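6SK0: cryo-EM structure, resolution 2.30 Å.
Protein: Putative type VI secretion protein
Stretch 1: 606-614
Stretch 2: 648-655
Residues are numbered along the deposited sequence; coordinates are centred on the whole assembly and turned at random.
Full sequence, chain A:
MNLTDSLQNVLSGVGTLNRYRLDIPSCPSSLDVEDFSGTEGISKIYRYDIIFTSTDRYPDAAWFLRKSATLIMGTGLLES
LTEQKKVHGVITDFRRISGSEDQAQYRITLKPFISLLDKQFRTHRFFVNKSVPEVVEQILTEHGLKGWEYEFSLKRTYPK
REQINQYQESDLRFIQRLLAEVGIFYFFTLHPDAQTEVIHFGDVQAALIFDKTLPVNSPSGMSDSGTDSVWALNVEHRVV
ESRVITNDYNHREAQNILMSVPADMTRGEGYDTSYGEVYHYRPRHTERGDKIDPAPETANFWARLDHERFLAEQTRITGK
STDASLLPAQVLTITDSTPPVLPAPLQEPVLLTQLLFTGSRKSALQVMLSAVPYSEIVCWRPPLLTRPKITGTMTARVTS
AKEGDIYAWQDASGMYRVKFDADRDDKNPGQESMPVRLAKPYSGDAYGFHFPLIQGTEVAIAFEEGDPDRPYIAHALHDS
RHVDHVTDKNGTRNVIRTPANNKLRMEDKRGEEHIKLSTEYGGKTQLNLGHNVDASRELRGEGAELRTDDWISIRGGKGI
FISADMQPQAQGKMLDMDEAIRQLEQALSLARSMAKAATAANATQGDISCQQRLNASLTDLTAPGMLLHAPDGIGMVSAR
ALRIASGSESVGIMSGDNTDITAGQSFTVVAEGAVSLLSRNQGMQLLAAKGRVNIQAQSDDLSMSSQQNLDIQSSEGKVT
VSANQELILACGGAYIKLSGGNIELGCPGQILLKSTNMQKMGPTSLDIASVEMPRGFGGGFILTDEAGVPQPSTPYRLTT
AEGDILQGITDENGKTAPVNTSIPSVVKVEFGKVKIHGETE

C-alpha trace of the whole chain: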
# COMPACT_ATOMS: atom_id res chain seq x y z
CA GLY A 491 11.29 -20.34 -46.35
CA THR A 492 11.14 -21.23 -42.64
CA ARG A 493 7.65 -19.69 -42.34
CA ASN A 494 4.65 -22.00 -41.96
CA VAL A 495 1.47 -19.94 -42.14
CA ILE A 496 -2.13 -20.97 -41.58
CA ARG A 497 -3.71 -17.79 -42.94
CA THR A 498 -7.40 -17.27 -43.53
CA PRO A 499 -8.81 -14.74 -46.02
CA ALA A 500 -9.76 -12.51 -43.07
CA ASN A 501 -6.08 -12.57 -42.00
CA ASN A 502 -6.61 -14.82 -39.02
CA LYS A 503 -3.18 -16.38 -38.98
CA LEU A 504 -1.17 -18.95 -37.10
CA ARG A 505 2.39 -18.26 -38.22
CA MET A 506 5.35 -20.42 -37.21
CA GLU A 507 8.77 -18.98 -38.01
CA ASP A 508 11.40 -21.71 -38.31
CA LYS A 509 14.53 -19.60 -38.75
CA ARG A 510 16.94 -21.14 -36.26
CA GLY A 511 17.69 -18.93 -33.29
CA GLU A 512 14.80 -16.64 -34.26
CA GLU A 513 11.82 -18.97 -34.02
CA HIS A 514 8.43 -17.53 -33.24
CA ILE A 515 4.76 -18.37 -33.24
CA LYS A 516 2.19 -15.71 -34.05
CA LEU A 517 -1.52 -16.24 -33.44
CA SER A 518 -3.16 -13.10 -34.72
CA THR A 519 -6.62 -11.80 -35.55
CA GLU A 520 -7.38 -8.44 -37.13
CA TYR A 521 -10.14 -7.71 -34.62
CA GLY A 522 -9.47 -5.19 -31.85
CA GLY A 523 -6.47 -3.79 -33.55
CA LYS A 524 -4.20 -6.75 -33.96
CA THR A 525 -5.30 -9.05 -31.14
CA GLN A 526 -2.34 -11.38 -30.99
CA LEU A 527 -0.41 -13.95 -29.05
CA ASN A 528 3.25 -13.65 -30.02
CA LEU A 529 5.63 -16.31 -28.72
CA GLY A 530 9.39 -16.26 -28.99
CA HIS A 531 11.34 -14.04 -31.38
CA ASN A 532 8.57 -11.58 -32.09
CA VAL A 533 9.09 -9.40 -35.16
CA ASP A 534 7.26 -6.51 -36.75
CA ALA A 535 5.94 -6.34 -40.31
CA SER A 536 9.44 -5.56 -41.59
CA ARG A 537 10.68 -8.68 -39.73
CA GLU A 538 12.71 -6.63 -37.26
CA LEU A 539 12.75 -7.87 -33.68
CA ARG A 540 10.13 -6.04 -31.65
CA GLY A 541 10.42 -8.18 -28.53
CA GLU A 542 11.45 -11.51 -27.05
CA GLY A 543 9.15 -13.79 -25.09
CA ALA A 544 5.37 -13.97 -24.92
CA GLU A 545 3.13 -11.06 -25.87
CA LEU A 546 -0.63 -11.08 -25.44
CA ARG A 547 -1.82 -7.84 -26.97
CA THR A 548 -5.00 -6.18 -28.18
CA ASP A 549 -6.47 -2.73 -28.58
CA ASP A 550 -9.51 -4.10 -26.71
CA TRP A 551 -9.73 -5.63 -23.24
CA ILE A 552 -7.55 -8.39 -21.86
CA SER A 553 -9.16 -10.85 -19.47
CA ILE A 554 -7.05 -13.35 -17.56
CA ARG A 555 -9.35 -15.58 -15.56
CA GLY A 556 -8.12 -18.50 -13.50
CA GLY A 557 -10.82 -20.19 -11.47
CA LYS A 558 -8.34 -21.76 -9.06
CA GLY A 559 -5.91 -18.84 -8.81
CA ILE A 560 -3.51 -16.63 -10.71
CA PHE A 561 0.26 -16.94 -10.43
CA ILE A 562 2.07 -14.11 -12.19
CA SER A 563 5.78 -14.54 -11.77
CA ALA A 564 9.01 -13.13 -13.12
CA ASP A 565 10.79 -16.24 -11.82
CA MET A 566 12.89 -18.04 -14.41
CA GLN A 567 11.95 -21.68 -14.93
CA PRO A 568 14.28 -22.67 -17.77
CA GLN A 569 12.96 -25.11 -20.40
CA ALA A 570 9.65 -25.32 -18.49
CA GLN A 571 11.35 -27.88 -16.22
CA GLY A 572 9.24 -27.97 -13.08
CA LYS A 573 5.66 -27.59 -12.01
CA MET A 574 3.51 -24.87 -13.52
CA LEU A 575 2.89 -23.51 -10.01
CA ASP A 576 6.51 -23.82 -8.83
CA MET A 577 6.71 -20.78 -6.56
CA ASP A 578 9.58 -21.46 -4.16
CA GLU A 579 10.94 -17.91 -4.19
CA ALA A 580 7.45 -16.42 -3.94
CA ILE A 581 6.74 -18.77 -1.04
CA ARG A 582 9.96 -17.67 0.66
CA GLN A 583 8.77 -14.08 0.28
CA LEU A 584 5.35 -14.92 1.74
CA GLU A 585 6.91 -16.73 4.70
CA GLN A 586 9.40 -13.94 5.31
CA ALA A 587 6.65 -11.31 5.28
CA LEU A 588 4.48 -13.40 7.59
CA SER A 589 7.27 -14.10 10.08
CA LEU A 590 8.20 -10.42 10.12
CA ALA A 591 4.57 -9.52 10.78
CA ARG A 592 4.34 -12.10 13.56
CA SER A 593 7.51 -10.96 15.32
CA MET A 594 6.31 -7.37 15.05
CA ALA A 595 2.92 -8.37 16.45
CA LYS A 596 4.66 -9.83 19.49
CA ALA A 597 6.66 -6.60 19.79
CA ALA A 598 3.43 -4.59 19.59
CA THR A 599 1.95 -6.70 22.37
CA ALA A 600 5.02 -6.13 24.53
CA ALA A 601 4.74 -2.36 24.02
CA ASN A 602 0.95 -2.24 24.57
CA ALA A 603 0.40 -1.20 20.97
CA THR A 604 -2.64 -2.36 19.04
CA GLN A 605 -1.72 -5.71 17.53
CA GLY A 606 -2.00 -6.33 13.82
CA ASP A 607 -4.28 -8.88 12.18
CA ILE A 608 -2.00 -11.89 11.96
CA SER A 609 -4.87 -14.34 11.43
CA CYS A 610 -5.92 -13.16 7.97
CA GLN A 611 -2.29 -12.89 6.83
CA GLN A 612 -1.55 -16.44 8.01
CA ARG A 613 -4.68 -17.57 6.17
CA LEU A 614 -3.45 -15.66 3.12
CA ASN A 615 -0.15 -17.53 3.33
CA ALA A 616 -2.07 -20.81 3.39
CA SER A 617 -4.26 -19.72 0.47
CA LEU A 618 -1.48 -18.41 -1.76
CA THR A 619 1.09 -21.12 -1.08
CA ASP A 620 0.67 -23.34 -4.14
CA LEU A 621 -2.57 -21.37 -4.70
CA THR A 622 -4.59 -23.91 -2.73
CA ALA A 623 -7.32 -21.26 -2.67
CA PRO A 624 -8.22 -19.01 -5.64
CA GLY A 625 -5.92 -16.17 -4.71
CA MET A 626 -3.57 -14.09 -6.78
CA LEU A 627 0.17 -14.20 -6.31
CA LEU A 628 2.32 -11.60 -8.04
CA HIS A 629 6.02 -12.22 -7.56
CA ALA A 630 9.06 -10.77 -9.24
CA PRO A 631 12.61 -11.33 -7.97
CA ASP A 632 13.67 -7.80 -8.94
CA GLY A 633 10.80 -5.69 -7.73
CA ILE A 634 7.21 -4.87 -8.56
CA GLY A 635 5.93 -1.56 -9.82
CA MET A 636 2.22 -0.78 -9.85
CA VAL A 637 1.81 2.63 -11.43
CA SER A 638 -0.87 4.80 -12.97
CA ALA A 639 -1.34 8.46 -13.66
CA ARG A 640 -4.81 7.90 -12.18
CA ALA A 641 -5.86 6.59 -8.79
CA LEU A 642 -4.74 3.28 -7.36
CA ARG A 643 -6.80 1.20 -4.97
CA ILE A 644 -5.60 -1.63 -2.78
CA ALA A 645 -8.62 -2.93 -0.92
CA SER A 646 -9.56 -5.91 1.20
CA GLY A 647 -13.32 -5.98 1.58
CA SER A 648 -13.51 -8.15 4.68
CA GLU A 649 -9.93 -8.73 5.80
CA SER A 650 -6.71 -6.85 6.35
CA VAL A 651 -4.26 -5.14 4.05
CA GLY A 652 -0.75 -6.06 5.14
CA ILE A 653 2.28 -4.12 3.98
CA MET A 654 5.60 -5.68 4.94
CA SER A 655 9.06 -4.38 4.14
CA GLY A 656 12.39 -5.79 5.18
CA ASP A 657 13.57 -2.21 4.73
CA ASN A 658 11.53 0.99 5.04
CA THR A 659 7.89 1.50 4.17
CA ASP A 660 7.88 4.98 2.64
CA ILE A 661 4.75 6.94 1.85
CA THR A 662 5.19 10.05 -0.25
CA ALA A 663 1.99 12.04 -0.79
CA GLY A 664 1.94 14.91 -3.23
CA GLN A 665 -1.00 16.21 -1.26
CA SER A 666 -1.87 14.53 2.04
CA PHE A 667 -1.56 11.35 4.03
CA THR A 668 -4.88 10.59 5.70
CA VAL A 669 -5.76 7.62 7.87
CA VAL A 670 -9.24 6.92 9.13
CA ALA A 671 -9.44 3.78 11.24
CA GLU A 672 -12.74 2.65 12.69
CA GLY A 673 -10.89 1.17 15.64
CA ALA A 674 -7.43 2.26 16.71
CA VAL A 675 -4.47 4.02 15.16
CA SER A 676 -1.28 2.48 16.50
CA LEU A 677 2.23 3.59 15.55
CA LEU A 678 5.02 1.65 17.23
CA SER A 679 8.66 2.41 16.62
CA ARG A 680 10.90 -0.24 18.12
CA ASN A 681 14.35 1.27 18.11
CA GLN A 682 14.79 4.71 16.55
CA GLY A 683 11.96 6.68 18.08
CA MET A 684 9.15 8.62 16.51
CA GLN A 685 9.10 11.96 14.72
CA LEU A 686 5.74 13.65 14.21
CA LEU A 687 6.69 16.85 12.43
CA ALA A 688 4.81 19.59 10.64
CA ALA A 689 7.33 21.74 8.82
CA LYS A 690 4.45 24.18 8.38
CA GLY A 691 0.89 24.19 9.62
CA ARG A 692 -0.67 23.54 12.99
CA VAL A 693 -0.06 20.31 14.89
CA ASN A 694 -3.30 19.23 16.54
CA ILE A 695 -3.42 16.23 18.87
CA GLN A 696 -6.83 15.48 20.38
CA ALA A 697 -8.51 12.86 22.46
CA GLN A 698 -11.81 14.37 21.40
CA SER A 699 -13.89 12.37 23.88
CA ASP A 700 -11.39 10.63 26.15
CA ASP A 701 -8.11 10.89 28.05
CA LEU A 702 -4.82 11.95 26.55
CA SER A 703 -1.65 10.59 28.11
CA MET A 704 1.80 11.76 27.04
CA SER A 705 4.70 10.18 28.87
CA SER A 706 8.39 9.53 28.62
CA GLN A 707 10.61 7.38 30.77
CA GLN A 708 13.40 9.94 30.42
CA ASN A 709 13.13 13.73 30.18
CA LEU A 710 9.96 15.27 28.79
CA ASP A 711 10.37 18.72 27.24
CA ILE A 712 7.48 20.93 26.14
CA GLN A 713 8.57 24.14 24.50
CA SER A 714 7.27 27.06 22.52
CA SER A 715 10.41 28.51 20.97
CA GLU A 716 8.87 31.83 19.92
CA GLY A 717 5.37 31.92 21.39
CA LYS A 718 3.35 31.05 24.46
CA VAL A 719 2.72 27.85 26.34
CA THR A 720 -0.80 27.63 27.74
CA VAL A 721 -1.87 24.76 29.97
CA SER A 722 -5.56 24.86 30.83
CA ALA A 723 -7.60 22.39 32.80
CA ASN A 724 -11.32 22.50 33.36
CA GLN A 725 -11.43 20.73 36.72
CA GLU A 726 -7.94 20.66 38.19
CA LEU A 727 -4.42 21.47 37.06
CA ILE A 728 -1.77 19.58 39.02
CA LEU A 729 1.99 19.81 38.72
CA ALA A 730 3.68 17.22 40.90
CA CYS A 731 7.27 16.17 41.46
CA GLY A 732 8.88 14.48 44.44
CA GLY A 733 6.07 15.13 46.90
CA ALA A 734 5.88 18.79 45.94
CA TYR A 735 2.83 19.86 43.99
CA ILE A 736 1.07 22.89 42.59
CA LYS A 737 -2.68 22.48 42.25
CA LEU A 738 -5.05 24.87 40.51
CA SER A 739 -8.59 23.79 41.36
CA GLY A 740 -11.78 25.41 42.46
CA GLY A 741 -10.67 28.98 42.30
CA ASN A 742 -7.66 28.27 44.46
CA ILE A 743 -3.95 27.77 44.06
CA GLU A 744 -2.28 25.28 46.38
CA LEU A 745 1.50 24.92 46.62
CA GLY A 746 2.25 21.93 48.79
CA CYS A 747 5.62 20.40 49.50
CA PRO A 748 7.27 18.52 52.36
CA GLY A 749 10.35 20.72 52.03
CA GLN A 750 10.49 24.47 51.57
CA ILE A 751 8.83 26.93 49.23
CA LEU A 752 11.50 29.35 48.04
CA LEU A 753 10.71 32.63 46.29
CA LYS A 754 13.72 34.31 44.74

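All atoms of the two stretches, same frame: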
# COMPACT_ATOMS: atom_id res chain seq x y z
N GLY A 606 -1.51 -6.15 15.16
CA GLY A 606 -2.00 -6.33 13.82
C GLY A 606 -2.85 -7.57 13.68
O GLY A 606 -3.01 -8.37 14.60
N ASP A 607 -3.43 -7.74 12.49
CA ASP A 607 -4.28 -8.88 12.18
C ASP A 607 -3.41 -9.98 11.57
O ASP A 607 -3.25 -10.10 10.35
CB ASP A 607 -5.41 -8.46 11.24
CG ASP A 607 -6.42 -9.56 10.99
OD1 ASP A 607 -7.35 -9.33 10.18
OD2 ASP A 607 -6.31 -10.65 11.58
N ILE A 608 -2.84 -10.80 12.44
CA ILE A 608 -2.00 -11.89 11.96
C ILE A 608 -2.84 -12.99 11.34
O ILE A 608 -2.42 -13.63 10.38
CB ILE A 608 -1.11 -12.43 13.10
CG1 ILE A 608 -0.07 -11.39 13.50
CG2 ILE A 608 -0.43 -13.72 12.69
CD1 ILE A 608 0.75 -10.88 12.36
N SER A 609 -4.06 -13.19 11.84
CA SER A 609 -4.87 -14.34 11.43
C SER A 609 -5.13 -14.33 9.93
O SER A 609 -4.91 -15.34 9.25
CB SER A 609 -6.19 -14.33 12.20
OG SER A 609 -7.10 -15.24 11.64
N CYS A 610 -5.60 -13.21 9.39
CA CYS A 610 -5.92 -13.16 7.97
C CYS A 610 -4.66 -13.25 7.11
O CYS A 610 -4.72 -13.80 6.01
CB CYS A 610 -6.71 -11.90 7.65
SG CYS A 610 -5.70 -10.46 7.38
N GLN A 611 -3.52 -12.77 7.60
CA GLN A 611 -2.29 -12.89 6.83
C GLN A 611 -1.77 -14.33 6.84
O GLN A 611 -1.24 -14.81 5.83
CB GLN A 611 -1.24 -11.92 7.36
CG GLN A 611 -1.59 -10.45 7.13
CD GLN A 611 -1.79 -10.10 5.67
OE1 GLN A 611 -1.12 -10.64 4.79
NE2 GLN A 611 -2.71 -9.20 5.40
N GLN A 612 -1.90 -15.02 7.96
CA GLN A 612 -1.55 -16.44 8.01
C GLN A 612 -2.46 -17.25 7.09
O GLN A 612 -2.00 -18.13 6.36
CB GLN A 612 -1.65 -16.94 9.45
CG GLN A 612 -1.16 -18.34 9.67
CD GLN A 612 0.26 -18.37 10.15
OE1 GLN A 612 0.71 -17.49 10.86
NE2 GLN A 612 0.98 -19.40 9.74
N ARG A 613 -3.75 -16.93 7.10
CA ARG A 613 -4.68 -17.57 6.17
C ARG A 613 -4.32 -17.24 4.73
O ARG A 613 -4.45 -18.10 3.85
CB ARG A 613 -6.10 -17.12 6.50
CG ARG A 613 -7.19 -17.83 5.75
CD ARG A 613 -8.51 -17.69 6.48
NE ARG A 613 -8.83 -16.30 6.83
CZ ARG A 613 -8.68 -15.78 8.04
NH1 ARG A 613 -8.22 -16.51 9.04
NH2 ARG A 613 -8.99 -14.51 8.26
N LEU A 614 -3.87 -16.02 4.47
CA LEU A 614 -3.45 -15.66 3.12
C LEU A 614 -2.23 -16.46 2.70
O LEU A 614 -2.13 -16.88 1.55
CB LEU A 614 -3.15 -14.16 3.05
CG LEU A 614 -2.73 -13.64 1.67
CD1 LEU A 614 -3.85 -13.84 0.67
CD2 LEU A 614 -2.33 -12.17 1.75
N SER A 648 -13.16 -7.58 3.39
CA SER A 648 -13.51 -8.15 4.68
C SER A 648 -12.31 -8.41 5.58
O SER A 648 -12.50 -8.69 6.76
CB SER A 648 -14.27 -9.47 4.50
OG SER A 648 -15.44 -9.28 3.75
N GLU A 649 -11.10 -8.33 5.05
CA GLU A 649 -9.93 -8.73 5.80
C GLU A 649 -8.93 -7.59 5.81
O GLU A 649 -9.29 -6.44 5.54
CB GLU A 649 -9.32 -10.00 5.22
CG GLU A 649 -10.28 -11.15 5.21
CD GLU A 649 -9.61 -12.50 5.28
OE1 GLU A 649 -8.47 -12.63 4.80
OE2 GLU A 649 -10.22 -13.43 5.82
N SER A 650 -7.70 -7.89 6.15
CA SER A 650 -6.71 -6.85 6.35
C SER A 650 -5.84 -6.65 5.12
O SER A 650 -5.66 -7.55 4.30
CB SER A 650 -5.84 -7.17 7.56
OG SER A 650 -6.57 -6.94 8.75
N VAL A 651 -5.32 -5.45 4.99
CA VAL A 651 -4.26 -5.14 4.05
C VAL A 651 -2.97 -5.11 4.85
O VAL A 651 -2.82 -4.32 5.79
CB VAL A 651 -4.51 -3.81 3.33
CG1 VAL A 651 -3.32 -3.43 2.49
CG2 VAL A 651 -5.77 -3.91 2.48
N GLY A 652 -2.04 -5.99 4.49
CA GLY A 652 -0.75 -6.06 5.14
C GLY A 652 0.34 -5.57 4.20
O GLY A 652 0.47 -6.05 3.08
N ILE A 653 1.12 -4.61 4.68
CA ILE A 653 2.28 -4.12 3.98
C ILE A 653 3.50 -4.46 4.82
O ILE A 653 3.60 -4.03 5.98
CB ILE A 653 2.19 -2.61 3.71
CG1 ILE A 653 0.96 -2.31 2.86
CG2 ILE A 653 3.45 -2.12 3.03
CD1 ILE A 653 0.65 -0.87 2.76
N MET A 654 4.39 -5.26 4.27
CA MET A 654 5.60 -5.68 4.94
C MET A 654 6.80 -5.25 4.12
O MET A 654 6.81 -5.36 2.90
CB MET A 654 5.64 -7.20 5.14
CG MET A 654 4.61 -7.73 6.10
SD MET A 654 2.96 -7.84 5.38
CE MET A 654 2.32 -9.27 6.25
N SER A 655 7.81 -4.74 4.80
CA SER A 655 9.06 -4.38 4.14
C SER A 655 10.19 -4.83 5.04
O SER A 655 10.18 -4.55 6.24
CB SER A 655 9.13 -2.88 3.87
OG SER A 655 9.06 -2.13 5.07

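What holds the helix most firmly to the second stretch? The strongest link is a salt bridge: Arg 613 NH2 lies 2.9 Å from Glu 649 OE2 and donates a well-directed hydrogen bond to it. Arg 613 NE adds a weak bond to the same Glu 649 OE2 at 3.3 Å, so the carboxylate oxygen sits at the edge of the guanidinium, near its plane, where the N-H groups point. A hydrogen bond from Arg 613 NH1 to Ser 609 OG, 3.1 Å, steadies the guanidinium from one helical turn back.

How does the start of the helix take part? Asp 607 occupies the N-cap position and divides its carboxylate between two tasks. Its OD2 accepts a weak capping bond from Cys 610 N at 3.4 Å, while its OD1 accepts a hydrogen bond from Ser 650 OG at 2.9 Å. One side chain thus caps the helix and ties it to the residue just before the strand.

What fills the space between these polar links? Cys 610 points toward the second stretch, and its SG packs 3.3 Å from Ser 650 CB. Cys 610 SG also accepts a weak hydrogen bond from Ser 650 N at 3.5 Å.

Why can the helix and strand lie so close? They cross nearly at right angles, at 80°, with their axes 9.2 Å apart at closest approach. Gln 611 starts out sideways, but its end reaches the strand, bringing NE2 within 3.4 Å of Gly 652 N; both are donors, so this is packing rather than a hydrogen bond. Glycine leaves the necessary room, since a CB there would fall 2.8 Å from Gln 611 NE2. Farther along, Met 654 CE packs 4.0 Å from Gln 611 OE1, while Val 651 and Ile 653 point away.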